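PDB 2I1S: hypothetical protein, which is of unknown function and belongs to the plasmid pRiA4b ORF-3-like family, with no activity yet assigned to it. Local coordinates for residues 24-29 with 130-135; 48-53 with 141-146; 52-57 with 105-110. All coordinates share one frame; numbering follows the deposited sequence.

Overall arrangement
The three contacts tie distant parts of the sequence to a single mixed beta sheet and the loops at one of its ends. Contact 1 adds an outermost strand, 131-136, to strand 22-29. Contact 3 pairs the start of strand 53-58 with the end of strand 100-105 and the turn that follows. The centres of contacts 1 and 3 lie about 21 Å apart, on opposite sides of the centre of the chain. Contact 2 joins two loops and sits beside contact 3, their centres about 9 Å apart; the two share L52 and H53, and Y105 OH lies 2.5 Å from E142 OE2, a probable hydrogen bond. No ligand or active site is assigned.

Contact 1 (24-29 with 130-135); sequences RRIQVP and PICTAG
I26 and C132 face one another across two antiparallel strands, and I26 CG2 lies 4.0 Å from C132 CB. On this face R24 and I26 are buried, turned to the interior under helix 34-44. I26 extends from it onto A40 and V44 of that helix, while the R24 guanidinium turns from the contact to the carbonyls of V44 and R137. Further along, V28, also buried, rests its CG1 4.0 Å from P130 CB, where the second strand is about to begin.

The opposite face, carrying R25, Q27, I131 and A134, is partly exposed to solvent. Q27 and I131 run side by side, with Q27 CB 4.0 Å from I131 CG1. Beyond CG the glutamine chain stays extended (chi2 174°); the Q27 and T133 side chains cross at about a right angle, with Q27 NE2 3.6 Å from T133 CG2. R25 leads away from the contact to a salt bridge with E118.

Between the faces, Q27 and I131 exchange backbone bonds, 2.9 Å from Q27 N to I131 O and 3.2 Å from I131 N to Q27 O. At R25 the pattern shifts: its O accepts from T133 N (3.0 Å), yet its N donates to A134 O (2.7 Å). Two residues thus stand opposite one, a classic beta bulge in the strand at the margin of the mixed sheet.

Contact 2 (48-53 with 141-146); sequences EDYHLH and PEDSGG
E48 and H51 receive the two acidic side chains of the turn 141-144, and two hydrogen bonds cross the contact. The backbone N of E48 donates to E142 OE2 over 2.6 Å, meeting the anti lone pair of that oxygen. The same OE2 also accepts from Y105 OH, which leaves it held by two donors. H51 NE2 donates to D143 OD1 at 2.8 Å, a noticeably bent bond (133° at the hydrogen) that reaches the syn side of the carboxylate, whose plane stands nearly perpendicular to the imidazole.

A further polar approach comes from E142 OE1, which sits near the plane of the H51 ring at its edge, 3.3 Å from H51 CD2.

Van der Waals packing involves Y50. E142 is bent at chi2 (-93°), and its carboxylate carbon CD lies 3.7 Å from Y50 CD2, approaching the tyrosine ring obliquely. Within 48-53, Y50 CB covers one face of the H51 imidazole over its centre.

The acidic loop is shaped by a type II turn, with D143 at positive phi and S144 OG donating to P141 O at 3.1 Å. An alanine in place of E142 would probably leave the E48 amide and the Y105 hydroxyl without their shared acceptor and open a gap beside the Y50 ring.

With E142 OE1 at the ring edge and D143 OD1 on NE2, two carboxylates border the same imidazole, an environment likely to stabilise its protonated form in this surface contact.

Contact 3 (52-57 with 105-110); sequences LHEFEM and YDFGDN
L52 and D106 are joined by the one direct hydrogen bond between these segments: D106 N donates to L52 O over 2.8 Å, nearly straight at the hydrogen (166°) and almost in line with the C=O bond. A water adds a second, indirect link by accepting from L52 N at 3.1 Å and from F107 N. Next to the direct bond, H53 and Y105 form an antiparallel non-hydrogen-bonded pair. Their side chains share a face of the sheet, but their polar ends are engaged elsewhere, H53 NE2 with E85 and Y105 OH with E142 and the amide of Y50.

Apolar packing centres on the F107 ring. L52 CB lies over one face, displaced toward the rim, 3.8 Å from the ring centroid and 21° off its normal, a CH-pi contact in which the two side chains cross at about a right angle. L52 CD1 adds contact at CD2 of the same ring. Elsewhere H53 CB touches the edge of the Y105 ring, 4.1 Å from CD1. The backbone of 53-54 also passes the far end of the F107 ring, where F107 CZ comes 3.7 Å from H53 C and the amide N of E54 lies at the ring edge.

Within 105-110, the D106 side chain organises the turn. Its OD2 accepts from G108 N at 3.0 Å and from D109 N at 3.1 Å, both donors approaching from the same face of the carboxylate; the D109 amide stands well above the carboxylate plane. The backbone adds N110 N to D106 O.

The arrangement is that of an Asx turn in the loop of a beta hairpin, linking strands 100-105 and 111-122, with F107 of the loop packed onto the start of the neighbouring strand 53-58.

Contact 1 (24-29 with 130-135)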
loop_
_atom_site.group_PDB
_atom_site.type_symbol
_atom_site.label_atom_id
_atom_site.label_comp_id
_atom_site.label_asym_id
_atom_site.label_seq_id
_atom_site.Cartn_x
_atom_site.Cartn_y
_atom_site.Cartn_z
ATOM N N ARG A 24 -1.746 5.600 -4.574
ATOM C CA ARG A 24 -2.573 6.397 -3.643
ATOM C C ARG A 24 -1.698 7.389 -2.909
ATOM O O ARG A 24 -0.512 7.122 -2.624
ATOM C CB ARG A 24 -3.238 5.514 -2.583
ATOM C CG ARG A 24 -3.723 4.215 -3.105
ATOM C CD ARG A 24 -4.979 4.470 -3.847
ATOM N NE ARG A 24 -5.771 3.270 -4.163
ATOM C CZ ARG A 24 -5.942 2.819 -5.391
ATOM N NH1 ARG A 24 -6.750 1.828 -5.595
ATOM N NH2 ARG A 24 -5.303 3.371 -6.414
ATOM N N ARG A 25 -2.246 8.546 -2.609
ATOM C CA ARG A 25 -1.515 9.481 -1.747
ATOM C C ARG A 25 -2.299 9.607 -0.445
ATOM O O ARG A 25 -3.501 9.782 -0.468
ATOM C CB ARG A 25 -1.258 10.844 -2.462
ATOM C CG ARG A 25 0.192 11.026 -2.857
ATOM C CD ARG A 25 0.502 12.351 -3.584
ATOM N NE ARG A 25 0.458 12.026 -4.988
ATOM C CZ ARG A 25 1.480 11.905 -5.819
ATOM N NH1 ARG A 25 2.708 12.197 -5.467
ATOM N NH2 ARG A 25 1.234 11.518 -7.046
ATOM N N ILE A 26 -1.634 9.418 0.679
ATOM C CA ILE A 26 -2.295 9.523 1.982
ATOM C C ILE A 26 -1.480 10.411 2.914
ATOM O O ILE A 26 -0.255 10.527 2.749
ATOM C CB ILE A 26 -2.528 8.128 2.668
ATOM C CG1 ILE A 26 -1.194 7.466 3.079
ATOM C CG2 ILE A 26 -3.464 7.232 1.817
ATOM C CD1 ILE A 26 -1.325 6.152 3.943
ATOM N N GLN A 27 -2.141 11.028 3.898
ATOM C CA GLN A 27 -1.395 11.721 4.961
ATOM C C GLN A 27 -1.611 11.023 6.313
ATOM O O GLN A 27 -2.750 10.743 6.715
ATOM C CB GLN A 27 -1.770 13.187 5.017
ATOM C CG GLN A 27 -1.578 13.939 3.692
ATOM C CD GLN A 27 -2.113 15.348 3.763
ATOM O OE1 GLN A 27 -2.278 15.884 4.859
ATOM N NE2 GLN A 27 -2.382 15.970 2.602
ATOM N N VAL A 28 -0.527 10.726 7.017
ATOM C CA VAL A 28 -0.658 10.016 8.299
ATOM C C VAL A 28 -0.081 10.817 9.491
ATOM O O VAL A 28 0.842 11.593 9.299
ATOM C CB VAL A 28 -0.038 8.571 8.233
ATOM C CG1 VAL A 28 -0.813 7.714 7.266
ATOM C CG2 VAL A 28 1.426 8.615 7.842
ATOM N N PRO A 29 -0.645 10.639 10.716
ATOM C CA PRO A 29 -0.005 11.237 11.882
ATOM C C PRO A 29 1.458 10.826 11.976
ATOM O O PRO A 29 1.800 9.647 11.718
ATOM C CB PRO A 29 -0.804 10.653 13.071
ATOM C CG PRO A 29 -2.167 10.393 12.508
ATOM C CD PRO A 29 -1.894 9.932 11.086
ATOM N N PRO A 130 -5.817 9.412 9.459
ATOM C CA PRO A 130 -5.291 9.543 8.104
ATOM C C PRO A 130 -6.327 9.970 7.072
ATOM O O PRO A 130 -7.539 9.818 7.286
ATOM C CB PRO A 130 -4.746 8.144 7.789
ATOM C CG PRO A 130 -5.248 7.261 8.803
ATOM C CD PRO A 130 -5.951 8.002 9.871
ATOM N N ILE A 131 -5.843 10.541 5.977
ATOM C CA ILE A 131 -6.694 10.863 4.837
ATOM C C ILE A 131 -6.112 10.362 3.526
ATOM O O ILE A 131 -4.900 10.186 3.409
ATOM C CB ILE A 131 -7.009 12.406 4.705
ATOM C CG1 ILE A 131 -5.752 13.248 4.516
ATOM C CG2 ILE A 131 -7.871 12.909 5.848
ATOM C CD1 ILE A 131 -6.105 14.684 4.099
ATOM N N CYS A 132 -6.967 10.143 2.535
ATOM C CA CYS A 132 -6.487 9.820 1.192
ATOM C C CYS A 132 -6.825 10.986 0.304
ATOM O O CYS A 132 -7.991 11.340 0.149
ATOM C CB CYS A 132 -7.125 8.525 0.669
ATOM S SG CYS A 132 -6.606 8.026 -0.993
ATOM N N THR A 133 -5.806 11.614 -0.260
ATOM C CA THR A 133 -6.049 12.804 -1.035
ATOM C C THR A 133 -6.246 12.568 -2.540
ATOM O O THR A 133 -6.876 13.399 -3.202
ATOM C CB THR A 133 -4.938 13.860 -0.832
ATOM O OG1 THR A 133 -3.672 13.349 -1.296
ATOM C CG2 THR A 133 -4.858 14.310 0.644
ATOM N N ALA A 134 -5.693 11.465 -3.067
ATOM C CA ALA A 134 -5.620 11.183 -4.502
ATOM C C ALA A 134 -5.163 9.740 -4.770
ATOM O O ALA A 134 -4.551 9.069 -3.922
ATOM C CB ALA A 134 -4.647 12.193 -5.196
ATOM N N GLY A 135 -5.458 9.247 -5.962
ATOM C CA GLY A 135 -5.022 7.898 -6.354
ATOM C C GLY A 135 -5.316 7.657 -7.817
ATOM O O GLY A 135 -6.046 8.411 -8.425
#

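Contact 2 (48-53 with 141-146)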
loop_
_atom_site.group_PDB
_atom_site.type_symbol
_atom_site.label_atom_id
_atom_site.label_comp_id
_atom_site.label_asym_id
_atom_site.label_seq_id
_atom_site.Cartn_x
_atom_site.Cartn_y
_atom_site.Cartn_z
ATOM N N GLU A 48 -7.750 -7.193 2.533
ATOM C CA GLU A 48 -8.594 -7.837 3.543
ATOM C C GLU A 48 -7.801 -8.323 4.783
ATOM O O GLU A 48 -8.350 -8.930 5.703
ATOM C CB GLU A 48 -9.324 -9.015 2.887
ATOM C CG GLU A 48 -10.484 -8.681 1.989
ATOM C CD GLU A 48 -11.633 -8.124 2.753
ATOM O OE1 GLU A 48 -11.760 -8.408 3.955
ATOM O OE2 GLU A 48 -12.421 -7.375 2.166
ATOM N N ASP A 49 -6.508 -8.060 4.776
ATOM C CA ASP A 49 -5.573 -8.562 5.779
ATOM C C ASP A 49 -5.571 -10.083 6.021
ATOM O O ASP A 49 -5.537 -10.550 7.147
ATOM C CB ASP A 49 -5.660 -7.768 7.089
ATOM C CG ASP A 49 -4.302 -7.637 7.755
ATOM O OD1 ASP A 49 -3.289 -8.090 7.173
ATOM O OD2 ASP A 49 -4.229 -7.064 8.837
ATOM N N TYR A 50 -5.550 -10.847 4.939
ATOM C CA TYR A 50 -5.644 -12.301 5.014
ATOM C C TYR A 50 -4.276 -12.922 5.194
ATOM O O TYR A 50 -4.151 -14.077 5.662
ATOM C CB TYR A 50 -6.114 -12.829 3.663
ATOM C CG TYR A 50 -7.565 -12.617 3.329
ATOM C CD1 TYR A 50 -8.541 -12.885 4.265
ATOM C CD2 TYR A 50 -7.952 -12.221 2.041
ATOM C CE1 TYR A 50 -9.893 -12.725 3.953
ATOM C CE2 TYR A 50 -9.297 -12.078 1.698
ATOM C CZ TYR A 50 -10.260 -12.320 2.669
ATOM O OH TYR A 50 -11.591 -12.204 2.399
ATOM N N HIS A 51 -3.251 -12.175 4.759
ATOM C CA HIS A 51 -1.948 -12.776 4.509
ATOM C C HIS A 51 -0.906 -12.110 5.390
ATOM O O HIS A 51 -1.221 -11.158 6.095
ATOM C CB HIS A 51 -1.568 -12.638 3.026
ATOM C CG HIS A 51 -2.597 -13.170 2.085
ATOM N ND1 HIS A 51 -2.879 -14.526 1.966
ATOM C CD2 HIS A 51 -3.446 -12.530 1.250
ATOM C CE1 HIS A 51 -3.843 -14.690 1.074
ATOM N NE2 HIS A 51 -4.205 -13.490 0.630
ATOM N N LEU A 52 0.326 -12.634 5.327
ATOM C CA LEU A 52 1.466 -12.058 6.017
ATOM C C LEU A 52 1.926 -10.786 5.311
ATOM O O LEU A 52 1.705 -10.627 4.113
ATOM C CB LEU A 52 2.602 -13.095 6.166
ATOM C CG LEU A 52 2.216 -14.378 6.896
ATOM C CD1 LEU A 52 3.403 -15.308 7.035
ATOM C CD2 LEU A 52 1.588 -14.120 8.273
ATOM N N HIS A 53 2.538 -9.886 6.080
ATOM C CA HIS A 53 3.179 -8.684 5.542
ATOM C C HIS A 53 4.532 -8.366 6.215
ATOM O O HIS A 53 4.860 -8.909 7.267
ATOM C CB HIS A 53 2.228 -7.483 5.604
ATOM C CG HIS A 53 2.220 -6.808 6.918
ATOM N ND1 HIS A 53 1.351 -7.165 7.926
ATOM C CD2 HIS A 53 3.011 -5.830 7.419
ATOM C CE1 HIS A 53 1.595 -6.415 8.987
ATOM N NE2 HIS A 53 2.606 -5.609 8.709
ATOM N N PRO A 141 -6.967 -7.023 -6.901
ATOM C CA PRO A 141 -7.789 -7.786 -5.959
ATOM C C PRO A 141 -6.939 -8.790 -5.188
ATOM O O PRO A 141 -5.855 -9.181 -5.658
ATOM C CB PRO A 141 -8.782 -8.505 -6.862
ATOM C CG PRO A 141 -8.809 -7.585 -8.182
ATOM C CD PRO A 141 -7.362 -7.269 -8.313
ATOM N N GLU A 142 -7.430 -9.169 -4.005
ATOM C CA GLU A 142 -6.799 -10.199 -3.248
ATOM C C GLU A 142 -6.704 -11.478 -4.110
ATOM O O GLU A 142 -7.631 -11.783 -4.847
ATOM C CB GLU A 142 -7.564 -10.453 -1.922
ATOM C CG GLU A 142 -7.443 -9.304 -0.889
ATOM C CD GLU A 142 -6.295 -9.515 0.110
ATOM O OE1 GLU A 142 -5.401 -10.339 -0.189
ATOM O OE2 GLU A 142 -6.281 -8.875 1.207
ATOM N N ASP A 143 -5.556 -12.178 -4.016
ATOM C CA ASP A 143 -5.389 -13.559 -4.476
ATOM C C ASP A 143 -5.335 -13.682 -6.018
ATOM O O ASP A 143 -5.434 -14.795 -6.588
ATOM C CB ASP A 143 -6.502 -14.429 -3.868
ATOM C CG ASP A 143 -6.593 -14.283 -2.352
ATOM O OD1 ASP A 143 -5.550 -14.339 -1.660
ATOM O OD2 ASP A 143 -7.708 -14.124 -1.838
ATOM N N SER A 144 -5.152 -12.532 -6.676
ATOM C CA SER A 144 -5.266 -12.452 -8.138
ATOM C C SER A 144 -4.020 -12.935 -8.918
ATOM O O SER A 144 -3.939 -12.732 -10.133
ATOM C CB SER A 144 -5.682 -11.047 -8.590
ATOM O OG SER A 144 -4.665 -10.100 -8.331
ATOM N N GLY A 145 -3.059 -13.527 -8.214
ATOM C CA GLY A 145 -1.908 -14.175 -8.848
ATOM C C GLY A 145 -0.639 -13.329 -8.983
ATOM O O GLY A 145 0.271 -13.729 -9.698
ATOM N N GLY A 146 -0.556 -12.188 -8.283
ATOM C CA GLY A 146 0.650 -11.385 -8.280
ATOM C C GLY A 146 0.596 -10.458 -9.487
ATOM O O GLY A 146 -0.429 -10.374 -10.172
#

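Contact 3 (52-57 with 105-110)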
loop_
_atom_site.group_PDB
_atom_site.type_symbol
_atom_site.label_atom_id
_atom_site.label_comp_id
_atom_site.label_asym_id
_atom_site.label_seq_id
_atom_site.Cartn_x
_atom_site.Cartn_y
_atom_site.Cartn_z
ATOM N N LEU A 52 0.326 -12.634 5.327
ATOM C CA LEU A 52 1.466 -12.058 6.017
ATOM C C LEU A 52 1.926 -10.786 5.311
ATOM O O LEU A 52 1.705 -10.627 4.113
ATOM C CB LEU A 52 2.602 -13.095 6.166
ATOM C CG LEU A 52 2.216 -14.378 6.896
ATOM C CD1 LEU A 52 3.403 -15.308 7.035
ATOM C CD2 LEU A 52 1.588 -14.120 8.273
ATOM N N HIS A 53 2.538 -9.886 6.080
ATOM C CA HIS A 53 3.179 -8.684 5.542
ATOM C C HIS A 53 4.532 -8.366 6.215
ATOM O O HIS A 53 4.860 -8.909 7.267
ATOM C CB HIS A 53 2.228 -7.483 5.604
ATOM C CG HIS A 53 2.220 -6.808 6.918
ATOM N ND1 HIS A 53 1.351 -7.165 7.926
ATOM C CD2 HIS A 53 3.011 -5.830 7.419
ATOM C CE1 HIS A 53 1.595 -6.415 8.987
ATOM N NE2 HIS A 53 2.606 -5.609 8.709
ATOM N N GLU A 54 5.339 -7.518 5.586
ATOM C CA GLU A 54 6.485 -6.917 6.266
ATOM C C GLU A 54 6.975 -5.693 5.518
ATOM O O GLU A 54 6.674 -5.543 4.342
ATOM C CB GLU A 54 7.615 -7.920 6.532
ATOM C CG GLU A 54 8.473 -8.276 5.357
ATOM C CD GLU A 54 9.734 -9.018 5.801
ATOM O OE1 GLU A 54 9.876 -9.251 7.028
ATOM O OE2 GLU A 54 10.574 -9.369 4.925
ATOM N N PHE A 55 7.646 -4.807 6.245
ATOM C CA PHE A 55 8.332 -3.659 5.702
ATOM C C PHE A 55 9.844 -3.964 5.695
ATOM O O PHE A 55 10.352 -4.675 6.579
ATOM C CB PHE A 55 8.093 -2.408 6.551
ATOM C CG PHE A 55 6.636 -2.049 6.752
ATOM C CD1 PHE A 55 6.021 -1.100 5.935
ATOM C CD2 PHE A 55 5.881 -2.648 7.783
ATOM C CE1 PHE A 55 4.670 -0.766 6.116
ATOM C CE2 PHE A 55 4.539 -2.318 7.974
ATOM C CZ PHE A 55 3.927 -1.360 7.117
ATOM N N GLU A 56 10.527 -3.464 4.670
ATOM C CA GLU A 56 11.981 -3.380 4.622
ATOM C C GLU A 56 12.342 -1.894 4.509
ATOM O O GLU A 56 11.898 -1.213 3.591
ATOM C CB GLU A 56 12.530 -4.069 3.378
ATOM C CG GLU A 56 12.637 -5.575 3.426
ATOM C CD GLU A 56 13.265 -6.149 2.152
ATOM O OE1 GLU A 56 13.742 -5.356 1.274
ATOM O OE2 GLU A 56 13.279 -7.403 2.035
ATOM N N MET A 57 13.161 -1.398 5.422
ATOM C CA MET A 57 13.589 0.015 5.377
ATOM C C MET A 57 15.000 0.147 5.959
ATOM O O MET A 57 15.348 -0.559 6.916
ATOM C CB MET A 57 12.562 0.878 6.135
ATOM C CG MET A 57 12.782 2.365 6.086
ATOM S SD MET A 57 11.289 3.322 6.410
ATOM C CE MET A 57 11.815 4.768 5.552
ATOM N N TYR A 105 3.103 -7.637 1.033
ATOM C CA TYR A 105 1.896 -8.219 1.563
ATOM C C TYR A 105 1.562 -9.443 0.696
ATOM O O TYR A 105 1.551 -9.349 -0.544
ATOM C CB TYR A 105 0.761 -7.184 1.537
ATOM C CG TYR A 105 -0.609 -7.777 1.810
ATOM C CD1 TYR A 105 -0.891 -8.383 3.060
ATOM C CD2 TYR A 105 -1.609 -7.785 0.820
ATOM C CE1 TYR A 105 -2.148 -8.959 3.336
ATOM C CE2 TYR A 105 -2.869 -8.343 1.079
ATOM C CZ TYR A 105 -3.127 -8.956 2.355
ATOM O OH TYR A 105 -4.368 -9.528 2.666
ATOM N N ASP A 106 1.290 -10.585 1.344
ATOM C CA ASP A 106 0.999 -11.861 0.669
ATOM C C ASP A 106 2.293 -12.450 0.164
ATOM O O ASP A 106 2.791 -12.047 -0.886
ATOM C CB ASP A 106 -0.025 -11.714 -0.498
ATOM C CG ASP A 106 -0.624 -13.060 -0.948
ATOM O OD1 ASP A 106 -1.753 -13.084 -1.455
ATOM O OD2 ASP A 106 0.027 -14.116 -0.782
ATOM N N PHE A 107 2.832 -13.412 0.902
ATOM C CA PHE A 107 4.112 -14.027 0.566
ATOM C C PHE A 107 3.974 -15.085 -0.531
ATOM O O PHE A 107 4.982 -15.691 -0.942
ATOM C CB PHE A 107 4.803 -14.599 1.844
ATOM C CG PHE A 107 5.167 -13.523 2.862
ATOM C CD1 PHE A 107 5.065 -12.157 2.526
ATOM C CD2 PHE A 107 5.644 -13.866 4.119
ATOM C CE1 PHE A 107 5.385 -11.162 3.424
ATOM C CE2 PHE A 107 5.983 -12.869 5.045
ATOM C CZ PHE A 107 5.851 -11.523 4.708
ATOM N N GLY A 108 2.742 -15.312 -0.995
ATOM C CA GLY A 108 2.496 -16.137 -2.194
ATOM C C GLY A 108 2.422 -15.280 -3.460
ATOM O O GLY A 108 3.245 -15.404 -4.370
ATOM N N ASP A 109 1.442 -14.385 -3.516
ATOM C CA ASP A 109 1.312 -13.461 -4.641
ATOM C C ASP A 109 2.424 -12.398 -4.675
ATOM O O ASP A 109 2.743 -11.884 -5.755
ATOM C CB ASP A 109 -0.069 -12.770 -4.638
ATOM C CG ASP A 109 -1.195 -13.652 -5.202
ATOM O OD1 ASP A 109 -1.042 -14.888 -5.340
ATOM O OD2 ASP A 109 -2.260 -13.088 -5.522
ATOM N N ASN A 110 2.989 -12.063 -3.515
ATOM C CA ASN A 110 4.169 -11.186 -3.394
ATOM C C ASN A 110 3.852 -9.757 -3.892
ATOM O O ASN A 110 4.481 -9.217 -4.807
ATOM C CB ASN A 110 5.417 -11.847 -4.046
ATOM C CG ASN A 110 6.753 -11.072 -3.770
ATOM O OD1 ASN A 110 6.962 -10.503 -2.690
ATOM N ND2 ASN A 110 7.654 -11.063 -4.773
HETATM O O HOH W 1 1.266 -14.633 3.092
#